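Local coordinates for putative peptidase (PDB 3CE2), which probably acts as a zinc metallopeptidase of the M3B oligopeptidase F family, cutting small bioactive peptides, at residues W361-Y375 against D381-T393. Numbering follows the deposited sequence.
Sequences WVDKYENLNKRSGAY and DSHPYVLLNYTGT
P384 turns its CG and CD edge onto one face of the W361 indole, a CH-pi contact, where the two segments first come together. P384 CG lies 3.4 Å from the centroid of the six-membered ring. The H383 imidazole lies nearly parallel to the five-membered ring but is slid aside, so the two barely overlap. From here 361-363 and 385-387 run parallel; V386 N donates a hydrogen bond to W361 O, and D363 N to V386 O.

In the middle strand, L387 CB packs against a face of the Y375 ring, 3.7 Å from the centroid. Both backbone hydrogen bonds of an antiparallel pair join these residues. L387 CD2 lies in van der Waals contact with G373 O, and CG touches K370 CE.

N389 holds the returning loop. Its ND2 donates to R371 O and G373 O, each at 2.9 Å and close to the amide plane, so both N-H groups are used and the amide is kept from turning. K370 NZ, at the end of a fully extended chain, donates hydrogen bonds to L388 O at 2.9 Å and to Y365 O, and forms a salt bridge with D363 OD2.

V386 touches S407 on helix 394-416, which carries the zinc ligands H402 and H406. In this small mixed sheet 385-387 lies between parallel 362-363 and antiparallel 375-377, beside the HExxH helix of an M3 metallopeptidase.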
loop_
_atom_site.group_PDB
_atom_site.type_symbol
_atom_site.label_atom_id
_atom_site.label_comp_id
_atom_site.label_asym_id
_atom_site.label_seq_id
_atom_site.Cartn_x
_atom_site.Cartn_y
_atom_site.Cartn_z
ATOM N N TRP A 361 20.534 1.007 11.158
ATOM C CA TRP A 361 19.432 0.994 10.208
ATOM C C TRP A 361 18.630 2.305 10.255
ATOM O O TRP A 361 18.115 2.778 9.238
ATOM C CB TRP A 361 18.490 -0.152 10.554
ATOM C CG TRP A 361 19.006 -1.503 10.214
ATOM C CD1 TRP A 361 20.301 -1.851 9.935
ATOM C CD2 TRP A 361 18.238 -2.703 10.122
ATOM N NE1 TRP A 361 20.377 -3.190 9.668
ATOM C CE2 TRP A 361 19.127 -3.740 9.781
ATOM C CE3 TRP A 361 16.881 -3.000 10.289
ATOM C CZ2 TRP A 361 18.706 -5.058 9.611
ATOM C CZ3 TRP A 361 16.460 -4.305 10.126
ATOM C CH2 TRP A 361 17.367 -5.322 9.789
ATOM N N VAL A 362 18.544 2.868 11.453
ATOM C CA VAL A 362 17.578 3.894 11.781
ATOM C C VAL A 362 18.143 5.289 11.858
ATOM O O VAL A 362 19.074 5.545 12.605
ATOM C CB VAL A 362 17.054 3.659 13.178
ATOM C CG1 VAL A 362 15.627 4.134 13.268
ATOM C CG2 VAL A 362 17.182 2.192 13.531
ATOM N N ASP A 363 17.544 6.202 11.117
ATOM C CA ASP A 363 17.694 7.611 11.431
ATOM C C ASP A 363 16.573 8.031 12.391
ATOM O O ASP A 363 15.436 8.229 11.979
ATOM C CB ASP A 363 17.658 8.435 10.155
ATOM C CG ASP A 363 18.546 9.643 10.236
ATOM O OD1 ASP A 363 19.784 9.478 10.273
ATOM O OD2 ASP A 363 17.998 10.757 10.267
ATOM N N LYS A 364 16.889 8.174 13.668
ATOM C CA LYS A 364 15.844 8.270 14.703
ATOM C C LYS A 364 14.961 9.516 14.832
ATOM O O LYS A 364 13.760 9.398 15.099
ATOM C CB LYS A 364 16.456 8.011 16.082
ATOM C CG LYS A 364 16.998 6.617 16.242
ATOM C CD LYS A 364 17.576 6.424 17.617
ATOM C CE LYS A 364 18.641 5.385 17.594
ATOM N NZ LYS A 364 19.808 5.948 18.292
ATOM N N TYR A 365 15.555 10.704 14.738
ATOM C CA TYR A 365 14.907 11.898 15.294
ATOM C C TYR A 365 14.746 13.040 14.310
ATOM O O TYR A 365 15.382 13.069 13.266
ATOM C CB TYR A 365 15.714 12.430 16.475
ATOM C CG TYR A 365 15.903 11.514 17.648
ATOM C CD1 TYR A 365 14.819 11.053 18.390
ATOM C CD2 TYR A 365 17.182 11.173 18.077
ATOM C CE1 TYR A 365 15.009 10.214 19.515
ATOM C CE2 TYR A 365 17.390 10.346 19.198
ATOM C CZ TYR A 365 16.302 9.872 19.908
ATOM O OH TYR A 365 16.516 9.041 20.991
ATOM N N GLU A 366 13.927 14.019 14.678
ATOM C CA GLU A 366 13.729 15.185 13.820
ATOM C C GLU A 366 14.999 15.994 13.787
ATOM O O GLU A 366 15.686 16.098 14.794
ATOM C CB GLU A 366 12.588 16.064 14.341
ATOM C CG GLU A 366 11.227 15.687 13.794
ATOM C CD GLU A 366 10.072 16.272 14.602
ATOM O OE1 GLU A 366 10.325 16.861 15.677
ATOM O OE2 GLU A 366 8.909 16.136 14.162
ATOM N N ASN A 367 15.330 16.548 12.628
ATOM C CA ASN A 367 16.254 17.668 12.598
ATOM C C ASN A 367 15.807 18.665 11.548
ATOM O O ASN A 367 14.922 18.374 10.736
ATOM C CB ASN A 367 17.709 17.230 12.401
ATOM C CG ASN A 367 17.941 16.488 11.086
ATOM O OD1 ASN A 367 18.190 15.277 11.088
ATOM N ND2 ASN A 367 17.871 17.203 9.967
ATOM N N LEU A 368 16.410 19.840 11.560
ATOM C CA LEU A 368 15.964 20.893 10.682
ATOM C C LEU A 368 15.938 20.363 9.254
ATOM O O LEU A 368 16.950 19.888 8.757
ATOM C CB LEU A 368 16.891 22.103 10.781
ATOM C CG LEU A 368 16.410 23.301 9.957
ATOM C CD1 LEU A 368 15.287 24.066 10.675
ATOM C CD2 LEU A 368 17.587 24.186 9.642
ATOM N N ASN A 369 14.770 20.410 8.620
ATOM C CA ASN A 369 14.636 20.053 7.208
ATOM C C ASN A 369 14.809 18.579 6.816
ATOM O O ASN A 369 14.980 18.262 5.626
ATOM C CB ASN A 369 15.529 20.951 6.365
ATOM C CG ASN A 369 15.065 22.399 6.386
ATOM O OD1 ASN A 369 15.876 23.306 6.483
ATOM N ND2 ASN A 369 13.747 22.615 6.315
ATOM N N LYS A 370 14.761 17.690 7.814
ATOM C CA LYS A 370 14.720 16.262 7.574
ATOM C C LYS A 370 13.366 15.909 6.967
ATOM O O LYS A 370 12.361 16.468 7.383
ATOM C CB LYS A 370 14.909 15.509 8.888
ATOM C CG LYS A 370 15.036 13.982 8.702
ATOM C CD LYS A 370 15.152 13.299 10.051
ATOM C CE LYS A 370 15.153 11.795 9.946
ATOM N NZ LYS A 370 15.548 11.205 11.265
ATOM N N ARG A 371 13.329 15.012 5.978
ATOM C CA ARG A 371 12.053 14.553 5.399
ATOM C C ARG A 371 11.065 14.195 6.515
ATOM O O ARG A 371 11.459 13.637 7.546
ATOM C CB ARG A 371 12.277 13.345 4.488
ATOM C CG ARG A 371 11.011 12.780 3.828
ATOM C CD ARG A 371 10.516 13.744 2.775
ATOM N NE ARG A 371 11.493 13.908 1.687
ATOM C CZ ARG A 371 11.522 14.937 0.833
ATOM N NH1 ARG A 371 10.633 15.921 0.936
ATOM N NH2 ARG A 371 12.449 14.992 -0.121
ATOM N N SER A 372 9.789 14.520 6.312
ATOM C CA SER A 372 8.725 14.215 7.287
ATOM C C SER A 372 8.259 12.757 7.283
ATOM O O SER A 372 8.495 11.998 6.317
ATOM C CB SER A 372 7.490 15.065 6.984
ATOM O OG SER A 372 7.531 16.260 7.724
ATOM N N GLY A 373 7.536 12.399 8.341
ATOM C CA GLY A 373 6.897 11.093 8.435
ATOM C C GLY A 373 7.898 9.962 8.627
ATOM O O GLY A 373 8.854 10.111 9.394
ATOM N N ALA A 374 7.687 8.851 7.914
ATOM C CA ALA A 374 8.476 7.623 8.097
ATOM C C ALA A 374 8.451 6.677 6.893
ATOM O O ALA A 374 7.503 6.681 6.101
ATOM C CB ALA A 374 8.007 6.882 9.340
ATOM N N TYR A 375 9.495 5.864 6.766
ATOM C CA TYR A 375 9.564 4.853 5.711
ATOM C C TYR A 375 10.699 3.861 5.910
ATOM O O TYR A 375 11.547 4.040 6.778
ATOM C CB TYR A 375 9.699 5.503 4.321
ATOM C CG TYR A 375 11.001 6.236 4.094
ATOM C CD1 TYR A 375 12.228 5.548 4.056
ATOM C CD2 TYR A 375 11.014 7.619 3.891
ATOM C CE1 TYR A 375 13.429 6.227 3.825
ATOM C CE2 TYR A 375 12.210 8.313 3.659
ATOM C CZ TYR A 375 13.412 7.615 3.626
ATOM O OH TYR A 375 14.587 8.309 3.414
ATOM N N ASP A 381 21.747 -4.326 -2.190
ATOM C CA ASP A 381 23.086 -4.354 -1.605
ATOM C C ASP A 381 23.237 -3.811 -0.172
ATOM O O ASP A 381 24.226 -4.095 0.505
ATOM C CB ASP A 381 24.078 -3.713 -2.579
ATOM C CG ASP A 381 24.243 -4.546 -3.851
ATOM O OD1 ASP A 381 24.648 -5.728 -3.724
ATOM O OD2 ASP A 381 23.946 -4.040 -4.962
ATOM N N SER A 382 22.235 -3.076 0.300
ATOM C CA SER A 382 22.283 -2.463 1.628
ATOM C C SER A 382 21.476 -3.244 2.654
ATOM O O SER A 382 20.674 -4.104 2.301
ATOM C CB SER A 382 21.707 -1.054 1.534
ATOM O OG SER A 382 20.465 -1.048 0.831
ATOM N N HIS A 383 21.659 -2.935 3.929
ATOM C CA HIS A 383 20.679 -3.386 4.891
ATOM C C HIS A 383 19.503 -2.429 4.732
ATOM O O HIS A 383 19.603 -1.492 3.946
ATOM C CB HIS A 383 21.223 -3.457 6.327
ATOM C CG HIS A 383 22.169 -2.362 6.679
ATOM N ND1 HIS A 383 23.514 -2.582 6.883
ATOM C CD2 HIS A 383 21.965 -1.040 6.887
ATOM C CE1 HIS A 383 24.103 -1.441 7.189
ATOM N NE2 HIS A 383 23.184 -0.490 7.204
ATOM N N PRO A 384 18.364 -2.707 5.404
ATOM C CA PRO A 384 17.235 -1.793 5.251
ATOM C C PRO A 384 17.515 -0.493 6.008
ATOM O O PRO A 384 18.292 -0.472 6.960
ATOM C CB PRO A 384 16.069 -2.549 5.887
ATOM C CG PRO A 384 16.694 -3.539 6.800
ATOM C CD PRO A 384 18.063 -3.834 6.303
ATOM N N TYR A 385 16.921 0.597 5.563
ATOM C CA TYR A 385 17.161 1.859 6.209
ATOM C C TYR A 385 15.810 2.378 6.588
ATOM O O TYR A 385 14.876 2.401 5.779
ATOM C CB TYR A 385 17.900 2.810 5.272
ATOM C CG TYR A 385 19.388 2.534 5.190
ATOM C CD1 TYR A 385 20.199 2.721 6.310
ATOM C CD2 TYR A 385 19.990 2.100 3.998
ATOM C CE1 TYR A 385 21.576 2.481 6.261
ATOM C CE2 TYR A 385 21.369 1.853 3.936
ATOM C CZ TYR A 385 22.154 2.051 5.082
ATOM O OH TYR A 385 23.514 1.835 5.086
ATOM N N VAL A 386 15.678 2.738 7.847
ATOM C CA VAL A 386 14.417 3.247 8.332
ATOM C C VAL A 386 14.575 4.712 8.667
ATOM O O VAL A 386 15.374 5.074 9.548
ATOM C CB VAL A 386 14.011 2.547 9.614
ATOM C CG1 VAL A 386 12.707 3.111 10.101
ATOM C CG2 VAL A 386 13.894 1.092 9.367
ATOM N N LEU A 387 13.811 5.550 7.976
ATOM C CA LEU A 387 13.687 6.936 8.375
ATOM C C LEU A 387 12.509 7.174 9.332
ATOM O O LEU A 387 11.347 6.960 8.992
ATOM C CB LEU A 387 13.570 7.827 7.153
ATOM C CG LEU A 387 13.552 9.309 7.540
ATOM C CD1 LEU A 387 14.298 10.148 6.496
ATOM C CD2 LEU A 387 12.110 9.795 7.785
ATOM N N LEU A 388 12.837 7.621 10.533
ATOM C CA LEU A 388 11.863 7.959 11.563
ATOM C C LEU A 388 11.894 9.468 11.887
ATOM O O LEU A 388 12.873 10.183 11.580
ATOM C CB LEU A 388 12.204 7.177 12.845
ATOM C CG LEU A 388 11.446 5.937 13.345
ATOM C CD1 LEU A 388 11.058 5.001 12.256
ATOM C CD2 LEU A 388 12.249 5.186 14.401
ATOM N N ASN A 389 10.825 9.950 12.515
ATOM C CA ASN A 389 10.821 11.263 13.157
ATOM C C ASN A 389 10.338 11.076 14.592
ATOM O O ASN A 389 9.267 11.548 14.988
ATOM C CB ASN A 389 9.957 12.243 12.369
ATOM C CG ASN A 389 10.721 12.873 11.213
ATOM O OD1 ASN A 389 11.581 13.742 11.420
ATOM N ND2 ASN A 389 10.432 12.420 9.988
ATOM N N TYR A 390 11.133 10.336 15.358
ATOM C CA TYR A 390 10.650 9.739 16.590
ATOM C C TYR A 390 10.312 10.808 17.608
ATOM O O TYR A 390 11.164 11.608 17.939
ATOM C CB TYR A 390 11.674 8.742 17.157
ATOM C CG TYR A 390 11.101 8.039 18.337
ATOM C CD1 TYR A 390 10.194 7.005 18.162
ATOM C CD2 TYR A 390 11.391 8.459 19.638
ATOM C CE1 TYR A 390 9.601 6.374 19.260
ATOM C CE2 TYR A 390 10.812 7.836 20.737
ATOM C CZ TYR A 390 9.910 6.794 20.545
ATOM O OH TYR A 390 9.321 6.153 21.622
ATOM N N THR A 391 9.075 10.832 18.103
ATOM C CA THR A 391 8.668 11.885 19.060
ATOM C C THR A 391 8.296 11.370 20.457
ATOM O O THR A 391 8.209 12.154 21.395
ATOM C CB THR A 391 7.540 12.853 18.509
ATOM O OG1 THR A 391 6.415 12.105 18.018
ATOM C CG2 THR A 391 8.081 13.741 17.387
ATOM N N GLY A 392 8.078 10.069 20.602
ATOM C CA GLY A 392 7.912 9.492 21.932
ATOM C C GLY A 392 6.523 9.013 22.302
ATOM O O GLY A 392 6.297 8.619 23.441
ATOM N N THR A 393 5.592 9.028 21.356
ATOM C CA THR A 393 4.206 8.640 21.647
ATOM C C THR A 393 3.962 7.179 21.281
ATOM O O THR A 393 4.778 6.547 20.602
ATOM C CB THR A 393 3.192 9.483 20.822
ATOM O OG1 THR A 393 3.303 9.126 19.432
ATOM C CG2 THR A 393 3.426 11.018 20.983
#